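Local coordinates for DUF1987 domain-containing protein (Pseudomonas aeruginosa, PDB 6K4F) that takes part in the SiaABC threonine phosphorylation pathway, which controls biofilm formation in response to carbon availability, at residues Q12-A16 / M28-P34; F41-I45 / A75-I79. One frame throughout, in Å; residues are numbered along the deposited sequence.

Contact 1 of 2, residues Q12-A16 / M28-P34; sequences QSTPA and MQGDSYP
Y33 lies with one ring face against S13: the CA of S13 stands 4.0 Å from the centroid of the Y33 ring, 12° off its normal, a CH-pi contact that suits a small residue beneath a broad ring. With chi1 at 45°, CG of Y33 sits between its own backbone N and carbonyl carbon, which turns the ring back over S13. Beside it the backbones are pinned by Y33 N to S13 O at 2.8 Å. At the far end, A16 and Q29 form an antiparallel hydrogen-bonded pair, A16 N to Q29 O and Q29 N to A16 O both 2.9 Å. Here strand 16-20 starts along strand 25-29, its antiparallel neighbour in the mixed six-stranded sheet of this SiaC-family domain. The chain turns a corner at G30, whose backbone angles would jam any side chain against the preceding carbonyl. P15 N lies 3.0 Å from D31 O but, lacking a hydrogen, makes no hydrogen bond to it. The P15 ring rests its CD 3.5 Å from S32 OG. A water links Q12 O, D31 OD1 and the Y33 hydroxyl, accepting from the last at 2.7 Å. Further out, polar ends are held by other residues: D31 OD2 takes the backbone N-H of Y67, S32 OG pairs with S72 OG, Q29 NE2 is hydrogen-bonded to Q18 OE1, and T14 OG1 to T11 OG1.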
ATOM      1  N   GLN A  12     -17.408   4.234  -4.164  1.00 32.71           N
ATOM      2  CA  GLN A  12     -18.071   3.367  -3.200  1.00 37.46           C
ATOM      3  C   GLN A  12     -17.299   2.064  -3.011  1.00 36.96           C
ATOM      4  O   GLN A  12     -17.116   1.599  -1.878  1.00 37.64           O
ATOM      5  CB  GLN A  12     -19.508   3.091  -3.639  1.00 39.21           C
ATOM      6  CG  GLN A  12     -20.311   2.363  -2.570  1.00 44.52           C
ATOM      7  CD  GLN A  12     -21.640   1.846  -3.072  1.00 46.36           C
ATOM      8  OE1 GLN A  12     -22.109   2.226  -4.149  1.00 49.02           O
ATOM      9  NE2 GLN A  12     -22.260   0.975  -2.291  1.00 49.40           N
ATOM     10  N   SER A  13     -16.788   1.490  -4.100  1.00 34.35           N
ATOM     11  CA  SER A  13     -16.164   0.175  -4.052  1.00 34.89           C
ATOM     12  C   SER A  13     -14.646   0.194  -4.226  1.00 34.69           C
ATOM     13  O   SER A  13     -14.024  -0.872  -4.184  1.00 37.08           O
ATOM     14  CB  SER A  13     -16.786  -0.724  -5.126  1.00 34.61           C
ATOM     15  OG  SER A  13     -16.552  -0.183  -6.410  1.00 36.04           O
ATOM     16  N   THR A  14     -14.028   1.356  -4.439  1.00 27.69           N
ATOM     17  CA  THR A  14     -12.592   1.386  -4.672  1.00 27.61           C
ATOM     18  C   THR A  14     -11.949   2.483  -3.833  1.00 30.56           C
ATOM     19  O   THR A  14     -12.551   3.546  -3.633  1.00 27.52           O
ATOM     20  CB  THR A  14     -12.248   1.600  -6.156  1.00 35.68           C
ATOM     21  OG1 THR A  14     -12.874   2.793  -6.647  1.00 35.61           O
ATOM     22  CG2 THR A  14     -12.716   0.403  -6.973  1.00 36.95           C
ATOM     23  N   PRO A  15     -10.752   2.240  -3.308  1.00 31.23           N
ATOM     24  CA  PRO A  15     -10.138   3.210  -2.396  1.00 31.55           C
ATOM     25  C   PRO A  15      -9.576   4.417  -3.120  1.00 31.72           C
ATOM     26  O   PRO A  15      -9.171   4.357  -4.285  1.00 26.97           O
ATOM     27  CB  PRO A  15      -9.006   2.409  -1.744  1.00 28.32           C
ATOM     28  CG  PRO A  15      -8.630   1.428  -2.773  1.00 30.85           C
ATOM     29  CD  PRO A  15      -9.916   1.040  -3.468  1.00 31.89           C
ATOM     30  N   ALA A  16      -9.543   5.530  -2.394  1.00 26.90           N
ATOM     31  CA  ALA A  16      -8.772   6.673  -2.843  1.00 28.26           C
ATOM     32  C   ALA A  16      -7.290   6.376  -2.628  1.00 28.25           C
ATOM     33  O   ALA A  16      -6.892   5.905  -1.556  1.00 28.90           O
ATOM     34  CB  ALA A  16      -9.203   7.931  -2.080  1.00 28.42           C
ATOM     35  N   MET A  28      -3.526   5.232   0.965  1.00 27.35           N
ATOM     36  CA  MET A  28      -4.803   4.683   0.513  1.00 27.23           C
ATOM     37  C   MET A  28      -5.855   4.758   1.609  1.00 31.39           C
ATOM     38  O   MET A  28      -5.573   4.442   2.765  1.00 31.75           O
ATOM     39  CB  MET A  28      -4.681   3.222   0.094  1.00 27.81           C
ATOM     40  CG  MET A  28      -3.532   2.937  -0.784  1.00 29.78           C
ATOM     41  SD  MET A  28      -3.593   1.216  -1.304  1.00 32.44           S
ATOM     42  CE  MET A  28      -1.928   1.038  -1.911  1.00 32.11           C
ATOM     43  N   GLN A  29      -7.087   5.098   1.225  1.00 29.91           N
ATOM     44  CA  GLN A  29      -8.189   5.212   2.172  1.00 30.87           C
ATOM     45  C   GLN A  29      -9.441   4.604   1.570  1.00 32.73           C
ATOM     46  O   GLN A  29      -9.771   4.898   0.418  1.00 34.34           O
ATOM     47  CB  GLN A  29      -8.464   6.676   2.542  1.00 31.75           C
ATOM     48  CG  GLN A  29      -7.238   7.475   2.925  1.00 36.19           C
ATOM     49  CD  GLN A  29      -6.570   8.154   1.739  1.00 42.59           C
ATOM     50  OE1 GLN A  29      -7.231   8.586   0.792  1.00 43.37           O
ATOM     51  NE2 GLN A  29      -5.254   8.282   1.804  1.00 38.63           N
ATOM     52  N   GLY A  30     -10.148   3.794   2.352  1.00 28.21           N
ATOM     53  CA  GLY A  30     -11.486   3.334   2.019  1.00 30.81           C
ATOM     54  C   GLY A  30     -11.565   1.827   1.874  1.00 34.62           C
ATOM     55  O   GLY A  30     -10.680   1.077   2.296  1.00 35.94           O
ATOM     56  N   ASP A  31     -12.660   1.380   1.276  1.00 33.42           N
ATOM     57  CA  ASP A  31     -12.792  -0.032   0.959  1.00 35.68           C
ATOM     58  C   ASP A  31     -12.285  -0.334  -0.425  1.00 34.24           C
ATOM     59  O   ASP A  31     -12.156   0.538  -1.285  1.00 30.00           O
ATOM     60  CB  ASP A  31     -14.212  -0.508   0.957  1.00 55.35           C
ATOM     61  CG  ASP A  31     -14.835  -0.387   2.229  1.00 63.85           C
ATOM     62  OD1 ASP A  31     -15.800   0.346   2.176  1.00 63.63           O
ATOM     63  OD2 ASP A  31     -14.465  -1.008   3.263  1.00 67.92           O
ATOM     64  N   SER A  32     -12.090  -1.619  -0.664  1.00 30.09           N
ATOM     65  CA  SER A  32     -11.638  -2.084  -1.964  1.00 28.86           C
ATOM     66  C   SER A  32     -12.369  -3.405  -2.195  1.00 34.05           C
ATOM     67  O   SER A  32     -11.935  -4.460  -1.727  1.00 33.52           O
ATOM     68  CB  SER A  32     -10.120  -2.228  -1.970  1.00 32.41           C
ATOM     69  OG  SER A  32      -9.620  -2.459  -3.264  1.00 33.31           O
ATOM     70  N   TYR A  33     -13.500  -3.341  -2.889  1.00 37.15           N
ATOM     71  CA  TYR A  33     -14.124  -4.539  -3.450  1.00 37.02           C
ATOM     72  C   TYR A  33     -14.475  -4.305  -4.914  1.00 39.33           C
ATOM     73  O   TYR A  33     -15.636  -4.416  -5.316  1.00 46.55           O
ATOM     74  CB  TYR A  33     -15.342  -4.971  -2.631  1.00 33.56           C
ATOM     75  CG  TYR A  33     -16.319  -3.898  -2.215  1.00 35.53           C
ATOM     76  CD1 TYR A  33     -16.082  -3.105  -1.103  1.00 39.35           C
ATOM     77  CD2 TYR A  33     -17.508  -3.714  -2.910  1.00 38.98           C
ATOM     78  CE1 TYR A  33     -16.992  -2.132  -0.709  1.00 44.51           C
ATOM     79  CE2 TYR A  33     -18.425  -2.755  -2.523  1.00 39.87           C
ATOM     80  CZ  TYR A  33     -18.164  -1.967  -1.425  1.00 40.63           C
ATOM     81  OH  TYR A  33     -19.078  -1.016  -1.050  1.00 41.42           O
ATOM     82  N   PRO A  34     -13.483  -3.986  -5.748  1.00 36.85           N
ATOM     83  CA  PRO A  34     -13.757  -3.817  -7.172  1.00 36.29           C
ATOM     84  C   PRO A  34     -13.988  -5.159  -7.838  1.00 43.87           C
ATOM     85  O   PRO A  34     -13.606  -6.212  -7.324  1.00 37.02           O
ATOM     86  CB  PRO A  34     -12.487  -3.153  -7.700  1.00 36.53           C
ATOM     87  CG  PRO A  34     -11.432  -3.651  -6.842  1.00 39.60           C
ATOM     88  CD  PRO A  34     -12.038  -3.848  -5.471  1.00 36.44           C
TER
HETATM   89  O   HOH W   1     -18.511   1.170   0.505  1.00 45.60           O
HETATM   90  O   HOH W   2     -13.838   3.288  -0.767  1.00 41.34           O

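Contact 2 of 2, residues F41-I45 / A75-I79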
ATOM      1  N   PHE A  41      -5.281  -1.771  -9.351  1.00 25.37           N
ATOM      2  CA  PHE A  41      -4.002  -1.753  -8.651  1.00 21.41           C
ATOM      3  C   PHE A  41      -2.795  -1.950  -9.546  1.00 20.84           C
ATOM      4  O   PHE A  41      -1.660  -1.781  -9.072  1.00 25.15           O
ATOM      5  CB  PHE A  41      -3.975  -2.849  -7.565  1.00 22.79           C
ATOM      6  CG  PHE A  41      -4.815  -2.515  -6.371  1.00 28.76           C
ATOM      7  CD1 PHE A  41      -4.385  -1.572  -5.446  1.00 33.83           C
ATOM      8  CD2 PHE A  41      -6.053  -3.119  -6.190  1.00 32.72           C
ATOM      9  CE1 PHE A  41      -5.179  -1.248  -4.344  1.00 36.48           C
ATOM     10  CE2 PHE A  41      -6.850  -2.809  -5.103  1.00 36.28           C
ATOM     11  CZ  PHE A  41      -6.422  -1.870  -4.176  1.00 35.40           C
ATOM     12  N   GLY A  42      -2.991  -2.375 -10.795  1.00 28.72           N
ATOM     13  CA  GLY A  42      -1.849  -2.585 -11.664  1.00 30.40           C
ATOM     14  C   GLY A  42      -1.021  -1.325 -11.802  1.00 29.82           C
ATOM     15  O   GLY A  42       0.208  -1.363 -11.717  1.00 29.24           O
ATOM     16  N   GLN A  43      -1.695  -0.188 -11.965  1.00 29.14           N
ATOM     17  CA  GLN A  43      -1.003   1.093 -12.072  1.00 27.83           C
ATOM     18  C   GLN A  43      -0.326   1.486 -10.762  1.00 28.13           C
ATOM     19  O   GLN A  43       0.652   2.247 -10.784  1.00 27.23           O
ATOM     20  CB  GLN A  43      -1.991   2.171 -12.505  1.00 24.61           C
ATOM     21  CG  GLN A  43      -3.084   2.414 -11.476  1.00 25.77           C
ATOM     22  CD  GLN A  43      -4.329   3.060 -12.034  1.00 25.64           C
ATOM     23  OE1 GLN A  43      -4.265   3.934 -12.929  1.00 26.94           O
ATOM     24  NE2 GLN A  43      -5.492   2.662 -11.492  1.00 23.29           N
ATOM     25  N   VAL A  44      -0.839   1.006  -9.621  1.00 22.95           N
ATOM     26  CA  VAL A  44      -0.205   1.297  -8.332  1.00 25.77           C
ATOM     27  C   VAL A  44       1.083   0.505  -8.192  1.00 29.96           C
ATOM     28  O   VAL A  44       2.125   1.031  -7.778  1.00 28.14           O
ATOM     29  CB  VAL A  44      -1.171   0.993  -7.174  1.00 26.86           C
ATOM     30  CG1 VAL A  44      -0.518   1.357  -5.809  1.00 28.07           C
ATOM     31  CG2 VAL A  44      -2.496   1.704  -7.394  1.00 28.54           C
ATOM     32  N   ILE A  45       1.019  -0.786  -8.515  1.00 32.09           N
ATOM     33  CA  ILE A  45       2.218  -1.611  -8.552  1.00 31.83           C
ATOM     34  C   ILE A  45       3.255  -0.969  -9.458  1.00 27.81           C
ATOM     35  O   ILE A  45       4.434  -0.838  -9.103  1.00 29.72           O
ATOM     36  CB  ILE A  45       1.855  -3.034  -9.014  1.00 32.90           C
ATOM     37  CG1 ILE A  45       0.961  -3.704  -7.963  1.00 37.44           C
ATOM     38  CG2 ILE A  45       3.108  -3.859  -9.274  1.00 41.00           C
ATOM     39  CD1 ILE A  45       0.373  -5.039  -8.408  1.00 39.64           C
ATOM     40  N   ALA A  75      -3.631  -8.102  -4.428  1.00 27.64           N
ATOM     41  CA  ALA A  75      -2.955  -6.934  -4.988  1.00 27.01           C
ATOM     42  C   ALA A  75      -2.078  -6.254  -3.946  1.00 26.57           C
ATOM     43  O   ALA A  75      -0.942  -5.865  -4.237  1.00 25.56           O
ATOM     44  CB  ALA A  75      -3.988  -5.950  -5.539  1.00 28.97           C
ATOM     45  N   MET A  76      -2.578  -6.119  -2.714  1.00 28.91           N
ATOM     46  CA  MET A  76      -1.749  -5.529  -1.657  1.00 31.81           C
ATOM     47  C   MET A  76      -0.559  -6.416  -1.299  1.00 29.06           C
ATOM     48  O   MET A  76       0.536  -5.915  -1.026  1.00 29.03           O
ATOM     49  CB  MET A  76      -2.601  -5.240  -0.427  1.00 37.88           C
ATOM     50  CG  MET A  76      -3.719  -4.275  -0.745  1.00 53.82           C
ATOM     51  SD  MET A  76      -3.100  -2.576  -0.861  1.00 46.24           S
ATOM     52  CE  MET A  76      -1.877  -2.567   0.473  1.00 43.69           C
ATOM     53  N   MET A  77      -0.745  -7.737  -1.277  1.00 31.36           N
ATOM     54  CA  MET A  77       0.394  -8.619  -1.036  1.00 34.76           C
ATOM     55  C   MET A  77       1.469  -8.426  -2.101  1.00 32.64           C
ATOM     56  O   MET A  77       2.670  -8.464  -1.798  1.00 32.21           O
ATOM     57  CB  MET A  77      -0.071 -10.071  -0.990  1.00 39.52           C
ATOM     58  CG  MET A  77       1.035 -11.064  -0.723  1.00 49.01           C
ATOM     59  SD  MET A  77       1.421 -11.105   1.036  1.00 52.25           S
ATOM     60  CE  MET A  77      -0.122 -11.774   1.623  1.00 46.20           C
ATOM     61  N   ASP A  78       1.050  -8.186  -3.354  1.00 29.65           N
ATOM     62  CA  ASP A  78       1.999  -7.935  -4.432  1.00 28.74           C
ATOM     63  C   ASP A  78       2.786  -6.657  -4.181  1.00 29.43           C
ATOM     64  O   ASP A  78       4.006  -6.622  -4.370  1.00 38.12           O
ATOM     65  CB  ASP A  78       1.270  -7.849  -5.780  1.00 30.09           C
ATOM     66  CG  ASP A  78       0.752  -9.212  -6.277  1.00 40.15           C
ATOM     67  OD1 ASP A  78       1.190 -10.260  -5.762  1.00 40.83           O
ATOM     68  OD2 ASP A  78      -0.087  -9.221  -7.205  1.00 42.14           O
ATOM     69  N   ILE A  79       2.101  -5.596  -3.754  1.00 28.24           N
ATOM     70  CA  ILE A  79       2.786  -4.359  -3.385  1.00 25.23           C
ATOM     71  C   ILE A  79       3.748  -4.601  -2.225  1.00 31.15           C
ATOM     72  O   ILE A  79       4.916  -4.196  -2.263  1.00 33.83           O
ATOM     73  CB  ILE A  79       1.754  -3.271  -3.047  1.00 26.43           C
ATOM     74  CG1 ILE A  79       0.980  -2.862  -4.317  1.00 30.98           C
ATOM     75  CG2 ILE A  79       2.438  -2.073  -2.400  1.00 32.96           C
ATOM     76  CD1 ILE A  79      -0.243  -1.993  -4.029  1.00 28.63           C
TER
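A75 meets the F41 ring obliquely with its methyl group, A75 CB 3.6 Å from F41 CD2, and the short alanine lets the ring pass close beside it, on the way toward the sheet. F41 holds its CG anti to the carbonyl carbon, chi1 -74°, and the ring reaches past A75 toward M76, whose sulfur SD stands 5.1 Å from the F41 ring centroid, 43° off the normal: an oblique Met-aromatic contact. One turn on, the bump and hollow change sides. I79 pushes its CD1 methyl into the notch between F41 and V44, meeting V44 CG1 at 3.8 Å and F41 CD1 at 4.4 Å. The two isoleucines meet through their CG1 atoms, 3.7 Å apart, and because their torsions are nearly the same, each sends its longer branch into the gap. The I45 branch continues to CD1, which rests 4.0 Å from D78 CB, the aliphatic root of a side chain at the border of the contact. The segments of helices 37-53 and 70-88 run almost parallel, 6° between them, with axes 10.1 Å apart, a spacing filled by these branched and aromatic groups. Both helices pack on one face of the sheet: V44 touches L26, and M76 reaches L63 and L65. With carbon and sulfur doing the touching, the contact depends on dispersion and the exclusion of water, and its specificity comes from complementary shape.

In the fold
Contact 1 closes before contact 2 opens along the chain, and strand 31-32 is followed in the chain by helix 37-53, so the corner at G30 feeds the helix pair. The centres of the two contacts lie about 13 Å apart, contact 2 being the more central at about 7 Å from the centre of the chain against about 12 Å. They touch at two places. S32 OG of contact 1 lies 3.3 Å from F41 CE2, while M28 reaches into the space between the helices and the sheet, its SD 3.8 Å from M76 SD and its CE 4.1 Å from I79 CD1. M28 thus belongs to strand 25-29 by its backbone and to the helix-sheet core by its side chain.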